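Anti-sigma-I factor RsgI3 (Clostridium thermocellum, PDB 6QE7) probably holds the sigma factor SigI3 inactive through its cytoplasmic region, while its extracellular pair of PA14 domains, the part described here, binds pectin and related plant polysaccharides. Local coordinates at residues Tyr10-Phe16 / Asp44-Trp50; Arg18-Val22 / Leu146-Asp150. All coordinates share one frame; numbering follows the deposited sequence.

Contact 1. Residues Tyr10-Phe16 / Asp44-Trp50; sequences YYNNMDF and DTYSVRW. With CA (calcium ion), chain E.
S47 OG is gripped twice by the loop that follows Y11: it donates to N13 O at 2.7 Å and accepts the backbone N-H of F16, with N to OG 3.0 Å. Its first torsion (chi1 56°) sets OG between the backbone N and the carbonyl carbon, pointing into that loop. The same serine lies over one face of the F16 ring, while the R49 guanidinium stacks on the opposite face. This is a cation-pi pair, R49 CZ standing 4.2 Å from the ring centroid with the planes 23° apart. R49 reaches it with CG anti to the backbone N (chi1 -167°) and a bend at chi3; salt bridges to E9 and E110 hold its charged end.

Both segments belong to the first PA14 domain and are antiparallel neighbours in its sheet. Y11 and S47 form a hydrogen-bonded pair, with Y11 N to S47 O 2.8 Å and S47 N to Y11 O 3.1 Å. Y10 and V48 form the adjacent non-hydrogen-bonded pair, their side chains on the face away from Y11 and S47. There V48 CG1 sits over the centre of the Y10 ring, 3.8 Å from its centroid, in a CH-pi contact. Y10 OH and W50 NE1 both bond to D25.

Where the strands part, a calcium ion ties the loops together. It takes N12 O at 2.3 Å, the D44 carbonyl, both O and OG1 of T45, and four waters. Two of those waters are themselves oriented from the 10-16 side, one donating to N12 OD1 and another to N13 OD1. In the second shell, the backbone N of G42 bonds N12 OD1, and N13 ND2 is held by D203 and S17. T45 and Y46 together face Q113 as a G1 beta bulge.

Contact 2. Residues Arg18-Val22 / Leu146-Asp150; sequences RFQFV and LPQKD
F19 meets the 146-150 segment with its ring, one face of which is covered by P147. P147 CB stands 3.9 Å from the ring centroid and only 14° off the ring normal, the geometry of a CH-pi contact over the face, and P147 CG comes within 3.8 Å of F19 CE1. The F19 side chain leaves the strand with CG anti to the backbone N (chi1 166°), carrying the ring out toward the proline. On the opposite face lies the backbone N of F21, and Y11 of the neighbouring strand meets F19 edge-to-face.

K149 works at the edge of the same ring: its CG lies near the ring plane, 4.0 Å from F19 CD2. From there the chain runs past F19 O and bends at its last torsion, bringing NZ to Q20 O at 3.2 Å in a weak hydrogen bond. Farther along, V22 CG1 and L146 CD2 touch at 4.1 Å as their side chains cross at about a right angle.

The 146-150 segment has no regular structure and belongs to the linker joining the two PA14 domains; it passes edge strand 19-25, where Q20 and F21 both face Y10 in a classic beta bulge, in roughly the opposite direction (149°). With one weak polar bond beside a proline-aromatic contact, the linker is held against the first domain chiefly by apolar packing, without strand pairing.

In the fold
Contacts 1 and 2 have centres about 10 Å apart and meet through neighbouring strands 6-11 and 19-25 of one sheet in the first PA14 domain. Probable backbone hydrogen bonds join them, N12 N to R18 O at 2.8 Å and Y10 O to Q20 N at 2.9 Å, and Y11 CD2 packs on F19 CA at 3.5 Å. N12 gives its carbonyl to the calcium ion of contact 1 while its N-H engages R18; the side chain of Q20 lies about 10 Å from a bound calcium ion. D203 OD2 of the second domain hydrogen-bonds N13 ND2 and salt-bridges R18 NE, so the calcium-binding loop and the residue just before strand 19-25 share one partner.

Contact 1. Residues Tyr10-Phe16 / Asp44-Trp50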
# COMPACT_ATOMS: atom_id res chain seq x y z
N TYR A 10 -5.19 9.35 -5.71
CA TYR A 10 -3.91 9.85 -5.20
C TYR A 10 -3.61 9.21 -3.86
O TYR A 10 -4.38 9.31 -2.90
CB TYR A 10 -3.98 11.37 -5.08
CG TYR A 10 -3.97 12.05 -6.42
CD1 TYR A 10 -5.13 12.17 -7.16
CD2 TYR A 10 -2.81 12.55 -6.98
CE1 TYR A 10 -5.12 12.79 -8.41
CE2 TYR A 10 -2.80 13.22 -8.20
CZ TYR A 10 -3.97 13.34 -8.93
OH TYR A 10 -3.95 13.94 -10.16
N TYR A 11 -2.48 8.53 -3.81
CA TYR A 11 -2.09 7.73 -2.62
C TYR A 11 -0.77 8.31 -2.12
O TYR A 11 0.08 8.58 -2.96
CB TYR A 11 -1.94 6.28 -3.10
CG TYR A 11 -3.19 5.61 -3.60
CD1 TYR A 11 -3.60 5.79 -4.92
CD2 TYR A 11 -3.88 4.70 -2.80
CE1 TYR A 11 -4.72 5.16 -5.41
CE2 TYR A 11 -5.00 4.06 -3.27
CZ TYR A 11 -5.40 4.29 -4.57
OH TYR A 11 -6.53 3.71 -4.99
N ASN A 12 -0.51 8.24 -0.81
CA ASN A 12 0.73 8.76 -0.16
C ASN A 12 1.83 7.71 -0.05
O ASN A 12 2.93 8.07 0.46
CB ASN A 12 0.43 9.30 1.25
CG ASN A 12 0.27 10.80 1.22
OD1 ASN A 12 1.12 11.45 0.63
ND2 ASN A 12 -0.81 11.35 1.78
N ASN A 13 1.58 6.49 -0.49
CA ASN A 13 2.61 5.44 -0.75
C ASN A 13 2.71 5.23 -2.29
O ASN A 13 1.76 5.65 -3.03
CB ASN A 13 2.25 4.16 -0.00
CG ASN A 13 2.73 4.14 1.44
OD1 ASN A 13 3.58 4.93 1.83
ND2 ASN A 13 2.29 3.15 2.21
N MET A 14 3.73 4.51 -2.75
CA MET A 14 4.02 4.32 -4.20
C MET A 14 3.41 3.03 -4.70
O MET A 14 3.52 2.73 -5.88
CB MET A 14 5.52 4.43 -4.45
CG MET A 14 6.40 3.26 -4.08
SD MET A 14 8.03 4.22 -4.23
CE MET A 14 9.12 3.07 -3.36
N ASP A 15 2.67 2.31 -3.83
CA ASP A 15 2.02 1.05 -4.24
C ASP A 15 0.53 1.10 -3.99
O ASP A 15 -0.02 0.04 -3.61
CB ASP A 15 2.54 -0.12 -3.39
CG ASP A 15 2.28 0.08 -1.88
OD1 ASP A 15 1.88 1.21 -1.44
OD2 ASP A 15 2.47 -0.92 -1.18
N PHE A 16 -0.12 2.24 -4.15
CA PHE A 16 -1.60 2.34 -4.12
C PHE A 16 -2.07 1.91 -2.74
O PHE A 16 -3.11 1.28 -2.66
CB PHE A 16 -2.28 1.49 -5.21
CG PHE A 16 -1.72 1.84 -6.57
CD1 PHE A 16 -2.03 3.05 -7.14
CD2 PHE A 16 -0.80 1.02 -7.20
CE1 PHE A 16 -1.49 3.41 -8.36
CE2 PHE A 16 -0.23 1.39 -8.41
CZ PHE A 16 -0.58 2.60 -8.97
N ASP A 44 7.72 12.69 -2.01
CA ASP A 44 8.30 11.37 -2.31
C ASP A 44 7.29 10.23 -2.06
O ASP A 44 6.29 10.40 -1.32
CB ASP A 44 9.64 11.14 -1.60
CG ASP A 44 10.78 12.04 -2.03
OD1 ASP A 44 10.67 12.58 -3.11
OD2 ASP A 44 11.81 12.20 -1.24
N THR A 45 7.59 9.08 -2.70
CA THR A 45 6.87 7.79 -2.61
C THR A 45 5.36 8.03 -2.67
O THR A 45 4.70 7.82 -1.66
CB THR A 45 7.27 7.06 -1.32
OG1 THR A 45 7.02 7.99 -0.28
CG2 THR A 45 8.72 6.66 -1.25
N TYR A 46 4.83 8.42 -3.83
CA TYR A 46 3.39 8.57 -4.00
C TYR A 46 3.02 7.89 -5.31
O TYR A 46 3.95 7.54 -6.10
CB TYR A 46 2.91 10.02 -3.86
CG TYR A 46 3.55 11.06 -4.73
CD1 TYR A 46 3.06 11.32 -5.98
CD2 TYR A 46 4.55 11.92 -4.25
CE1 TYR A 46 3.58 12.33 -6.79
CE2 TYR A 46 5.00 13.00 -4.99
CZ TYR A 46 4.56 13.18 -6.29
OH TYR A 46 5.02 14.20 -7.09
N SER A 47 1.71 7.64 -5.45
CA SER A 47 1.15 6.95 -6.62
C SER A 47 -0.23 7.49 -6.93
O SER A 47 -0.90 8.00 -6.03
CB SER A 47 1.17 5.44 -6.50
OG SER A 47 0.51 4.94 -5.33
N VAL A 48 -0.57 7.36 -8.22
CA VAL A 48 -1.77 7.91 -8.85
C VAL A 48 -2.25 6.83 -9.80
O VAL A 48 -1.44 6.34 -10.60
CB VAL A 48 -1.51 9.26 -9.59
CG1 VAL A 48 -2.83 9.86 -9.93
CG2 VAL A 48 -0.70 10.27 -8.77
N ARG A 49 -3.54 6.60 -9.74
CA ARG A 49 -4.27 5.79 -10.70
C ARG A 49 -5.36 6.63 -11.36
O ARG A 49 -6.26 7.05 -10.68
CB ARG A 49 -4.96 4.60 -10.03
CG ARG A 49 -5.43 3.61 -11.09
CD ARG A 49 -6.16 2.50 -10.45
NE ARG A 49 -5.19 1.59 -9.90
CZ ARG A 49 -5.12 1.17 -8.63
NH1 ARG A 49 -5.90 1.68 -7.71
NH2 ARG A 49 -4.24 0.23 -8.32
N TRP A 50 -5.29 6.74 -12.68
CA TRP A 50 -6.30 7.42 -13.51
C TRP A 50 -7.11 6.35 -14.23
O TRP A 50 -6.49 5.46 -14.81
CB TRP A 50 -5.61 8.32 -14.51
CG TRP A 50 -4.94 9.51 -13.91
CD1 TRP A 50 -5.57 10.64 -13.48
CD2 TRP A 50 -3.54 9.78 -13.84
NE1 TRP A 50 -4.66 11.56 -13.07
CE2 TRP A 50 -3.40 11.06 -13.23
CE3 TRP A 50 -2.37 9.07 -14.12
CZ2 TRP A 50 -2.15 11.65 -12.97
CZ3 TRP A 50 -1.12 9.64 -13.83
CH2 TRP A 50 -1.02 10.90 -13.23
CA CA E . 4.98 9.03 0.44
O HOH W 1 3.67 10.93 -0.36
O HOH W 2 5.13 7.23 2.07
O HOH W 3 4.04 9.82 2.59
O HOH W 4 6.64 10.56 1.39

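Contact 2. Residues Arg18-Val22 / Leu146-Asp150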
# COMPACT_ATOMS: atom_id res chain seq x y z
N ARG A 18 -2.27 3.89 1.38
CA ARG A 18 -2.43 5.23 2.02
C ARG A 18 -3.17 6.15 1.06
O ARG A 18 -2.67 7.24 0.73
CB ARG A 18 -1.07 5.79 2.39
CG ARG A 18 -0.58 5.33 3.74
CD ARG A 18 0.75 5.99 3.95
NE ARG A 18 1.47 5.42 5.06
CZ ARG A 18 1.26 5.74 6.34
NH1 ARG A 18 0.28 6.57 6.68
NH2 ARG A 18 2.05 5.23 7.26
N PHE A 19 -4.36 5.74 0.71
CA PHE A 19 -5.26 6.49 -0.18
C PHE A 19 -5.54 7.85 0.49
O PHE A 19 -5.78 7.86 1.70
CB PHE A 19 -6.53 5.69 -0.46
CG PHE A 19 -7.58 6.57 -1.08
CD1 PHE A 19 -7.44 7.04 -2.38
CD2 PHE A 19 -8.64 7.03 -0.32
CE1 PHE A 19 -8.36 7.90 -2.93
CE2 PHE A 19 -9.58 7.88 -0.90
CZ PHE A 19 -9.42 8.33 -2.19
N GLN A 20 -5.37 8.95 -0.24
CA GLN A 20 -5.70 10.31 0.28
C GLN A 20 -6.96 10.91 -0.35
O GLN A 20 -7.86 11.30 0.37
CB GLN A 20 -4.52 11.25 0.07
CG GLN A 20 -4.62 12.56 0.87
CD GLN A 20 -4.82 12.35 2.35
OE1 GLN A 20 -4.34 11.41 2.94
NE2 GLN A 20 -5.62 13.19 2.95
N PHE A 21 -7.04 11.08 -1.65
CA PHE A 21 -8.22 11.77 -2.22
C PHE A 21 -8.37 11.27 -3.66
O PHE A 21 -7.41 10.70 -4.22
CB PHE A 21 -8.10 13.29 -2.08
CG PHE A 21 -7.00 13.88 -2.95
CD1 PHE A 21 -7.18 14.05 -4.32
CD2 PHE A 21 -5.76 14.15 -2.44
CE1 PHE A 21 -6.15 14.54 -5.13
CE2 PHE A 21 -4.73 14.62 -3.24
CZ PHE A 21 -4.91 14.79 -4.59
N VAL A 22 -9.59 11.37 -4.17
CA VAL A 22 -9.87 11.21 -5.61
C VAL A 22 -10.20 12.60 -6.20
O VAL A 22 -10.78 13.43 -5.50
CB VAL A 22 -11.00 10.19 -5.79
CG1 VAL A 22 -12.32 10.70 -5.22
CG2 VAL A 22 -11.18 9.78 -7.22
N LEU A 146 -15.54 4.11 -5.12
CA LEU A 146 -14.38 4.89 -4.61
C LEU A 146 -13.40 3.94 -3.92
O LEU A 146 -13.75 2.86 -3.47
CB LEU A 146 -14.86 5.97 -3.62
CG LEU A 146 -15.60 7.17 -4.22
CD1 LEU A 146 -15.66 8.36 -3.24
CD2 LEU A 146 -14.96 7.61 -5.53
N PRO A 147 -12.10 4.28 -3.86
CA PRO A 147 -11.18 3.54 -2.98
C PRO A 147 -11.59 3.74 -1.51
O PRO A 147 -12.18 4.80 -1.21
CB PRO A 147 -9.79 4.16 -3.30
CG PRO A 147 -9.98 4.92 -4.62
CD PRO A 147 -11.44 5.36 -4.63
N GLN A 148 -11.30 2.77 -0.62
CA GLN A 148 -11.52 2.94 0.86
C GLN A 148 -10.19 3.20 1.59
O GLN A 148 -9.23 2.41 1.42
CB GLN A 148 -12.19 1.75 1.54
CG GLN A 148 -13.69 1.68 1.30
CD GLN A 148 -13.99 1.16 -0.08
OE1 GLN A 148 -13.24 0.36 -0.64
NE2 GLN A 148 -15.09 1.61 -0.65
N LYS A 149 -10.14 4.27 2.39
CA LYS A 149 -9.08 4.41 3.40
C LYS A 149 -9.11 3.11 4.21
O LYS A 149 -10.16 2.69 4.62
CB LYS A 149 -9.26 5.67 4.25
CG LYS A 149 -8.49 6.87 3.72
CD LYS A 149 -8.22 7.94 4.79
CE LYS A 149 -7.67 9.26 4.26
NZ LYS A 149 -8.49 9.84 3.16
N ASP A 150 -7.98 2.43 4.33
CA ASP A 150 -7.85 1.30 5.28
C ASP A 150 -7.76 1.91 6.68
O ASP A 150 -7.60 3.08 6.79
CB ASP A 150 -6.66 0.43 4.89
CG ASP A 150 -6.59 -0.92 5.58
OD1 ASP A 150 -7.61 -1.43 6.13
OD2 ASP A 150 -5.49 -1.44 5.57